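Antibiotic resistance protein (Deinococcus radiodurans, PDB 2VLI) probably acts as a P-loop phosphotransferase that confers resistance to the antibiotic tunicamycin, presumably by phosphorylating it. Local coordinates at residues A[108-114]-A[147-153]. Residues are numbered along the deposited sequence.
Sequences HFTLIAP and FQTHIDT. With CD (cadmium ion), chain C.
Hydrogen bonds from T110 N to T149 O (2.8 Å), I151 N to T110 O (2.9 Å), I112 N to I151 O (2.9 Å) and T153 N to I112 O (3.0 Å) illustrate how a P-loop NTPase-type parallel sheet gains an edge strand: T110 and I112 each use both N and O to reach the residues flanking their register partners, H150 and D152. T149 N to H108 O (3.2 Å) starts the ladder, where the peptide before T149 is cis. Strands 108-112, itself hydrogen-bonded to 7-11, and 150-152 are extended, unlike F147 and T153; L111 pairs with I151, and the axes approach to 4.6 Å, with 29° between their N-to-C directions. T110 OG1 (chi1 m) donates to F147 O at 2.9 Å. On one face F109 CD1 packs on I151 CG1 (3.7 Å), against helix 158-169, and L111 CD2 lies 4.0 Å from I151 CB. On the other, I112 CD1 meets H150 CD2 (3.6 Å); H150 NE2 hydrogen-bonds to L142 O, while H150 ND1, alongside E145, binds cadmium at 2.3 Å.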
# COMPACT_ATOMS: atom_id res chain seq x y z
N HIS A 108 -9.13 11.14 11.92
CA HIS A 108 -8.01 10.75 11.16
C HIS A 108 -8.06 11.23 9.71
O HIS A 108 -9.07 11.07 9.00
CB HIS A 108 -7.77 9.28 11.27
CG HIS A 108 -8.92 8.43 10.88
ND1 HIS A 108 -9.11 8.00 9.59
CD2 HIS A 108 -9.93 7.90 11.61
CE1 HIS A 108 -10.19 7.24 9.54
NE2 HIS A 108 -10.70 7.15 10.77
N PHE A 109 -6.95 11.80 9.30
CA PHE A 109 -6.78 12.45 8.02
C PHE A 109 -5.50 12.00 7.40
O PHE A 109 -4.50 11.77 8.11
CB PHE A 109 -6.68 13.98 8.20
CG PHE A 109 -7.87 14.59 8.83
CD1 PHE A 109 -9.05 14.75 8.10
CD2 PHE A 109 -7.86 14.96 10.19
CE1 PHE A 109 -10.16 15.31 8.68
CE2 PHE A 109 -8.98 15.51 10.77
CZ PHE A 109 -10.12 15.71 10.04
N THR A 110 -5.49 11.95 6.05
CA THR A 110 -4.28 11.76 5.25
C THR A 110 -4.15 12.94 4.28
O THR A 110 -5.10 13.28 3.59
CB THR A 110 -4.32 10.41 4.51
OG1 THR A 110 -4.30 9.35 5.48
CG2 THR A 110 -3.12 10.20 3.54
N LEU A 111 -3.00 13.61 4.33
CA LEU A 111 -2.72 14.73 3.43
C LEU A 111 -2.32 14.24 2.10
O LEU A 111 -1.35 13.50 1.96
CB LEU A 111 -1.61 15.59 3.99
CG LEU A 111 -1.86 16.04 5.41
CD1 LEU A 111 -0.82 17.04 5.89
CD2 LEU A 111 -3.27 16.61 5.56
N ILE A 112 -3.08 14.69 1.09
CA ILE A 112 -2.75 14.47 -0.31
C ILE A 112 -2.04 15.71 -0.85
O ILE A 112 -2.68 16.72 -1.15
CB ILE A 112 -3.99 14.20 -1.15
CG1 ILE A 112 -4.82 13.05 -0.55
CG2 ILE A 112 -3.59 13.96 -2.63
CD1 ILE A 112 -3.95 11.84 -0.16
N ALA A 113 -0.74 15.62 -0.97
CA ALA A 113 0.06 16.76 -1.31
C ALA A 113 0.58 16.65 -2.72
O ALA A 113 0.82 15.55 -3.20
CB ALA A 113 1.22 16.89 -0.32
N PRO A 114 0.77 17.80 -3.40
CA PRO A 114 1.31 17.82 -4.75
C PRO A 114 2.73 17.26 -4.85
O PRO A 114 3.57 17.47 -3.94
CB PRO A 114 1.31 19.32 -5.11
CG PRO A 114 0.22 19.87 -4.28
CD PRO A 114 0.38 19.15 -2.96
N PHE A 147 -7.01 4.99 3.19
CA PHE A 147 -6.40 6.16 3.92
C PHE A 147 -7.37 7.36 4.18
O PHE A 147 -6.96 8.38 4.69
CB PHE A 147 -5.15 6.61 3.15
CG PHE A 147 -3.94 5.78 3.41
CD1 PHE A 147 -3.37 5.76 4.68
CD2 PHE A 147 -3.35 5.04 2.40
CE1 PHE A 147 -2.28 4.93 4.92
CE2 PHE A 147 -2.24 4.27 2.63
CZ PHE A 147 -1.71 4.21 3.91
N GLN A 148 -8.68 7.22 3.91
CA GLN A 148 -9.63 8.30 4.19
C GLN A 148 -9.67 8.63 5.71
O GLN A 148 -9.38 7.76 6.53
CB GLN A 148 -11.00 8.00 3.55
CG GLN A 148 -11.73 6.90 4.24
CD GLN A 148 -13.00 6.33 3.52
OE1 GLN A 148 -13.81 5.73 4.20
NE2 GLN A 148 -13.15 6.51 2.19
N THR A 149 -9.92 9.86 6.13
CA THR A 149 -10.35 11.00 5.31
C THR A 149 -9.19 11.71 4.63
O THR A 149 -8.21 12.03 5.27
CB THR A 149 -11.09 11.97 6.23
OG1 THR A 149 -12.29 11.32 6.68
CG2 THR A 149 -11.42 13.35 5.54
N HIS A 150 -9.30 11.94 3.34
CA HIS A 150 -8.34 12.66 2.56
C HIS A 150 -8.53 14.16 2.68
O HIS A 150 -9.64 14.66 2.69
CB HIS A 150 -8.48 12.25 1.08
CG HIS A 150 -8.06 10.83 0.79
ND1 HIS A 150 -8.92 9.88 0.27
CD2 HIS A 150 -6.89 10.20 1.00
CE1 HIS A 150 -8.27 8.74 0.13
NE2 HIS A 150 -7.04 8.89 0.58
N ILE A 151 -7.41 14.88 2.77
CA ILE A 151 -7.41 16.36 2.72
C ILE A 151 -6.42 16.73 1.62
O ILE A 151 -5.25 16.43 1.73
CB ILE A 151 -6.93 17.00 4.02
CG1 ILE A 151 -7.85 16.68 5.19
CG2 ILE A 151 -6.75 18.59 3.85
CD1 ILE A 151 -9.09 17.43 5.24
N ASP A 152 -6.89 17.31 0.53
CA ASP A 152 -5.99 17.65 -0.56
C ASP A 152 -5.49 19.04 -0.29
O ASP A 152 -6.30 19.95 -0.09
CB ASP A 152 -6.73 17.65 -1.89
CG ASP A 152 -5.80 17.72 -3.10
OD1 ASP A 152 -4.78 18.52 -3.15
OD2 ASP A 152 -6.07 16.91 -4.02
N THR A 153 -4.18 19.22 -0.29
CA THR A 153 -3.57 20.45 0.16
C THR A 153 -3.15 21.33 -1.01
O THR A 153 -2.61 22.43 -0.81
CB THR A 153 -2.32 20.17 1.06
OG1 THR A 153 -1.30 19.52 0.30
CG2 THR A 153 -2.67 19.30 2.24
CD CD C . -11.12 10.08 -0.51
O HOH W 1 -6.92 8.17 7.81
O HOH W 2 -11.76 9.94 8.98
O HOH W 3 -2.59 17.59 -3.90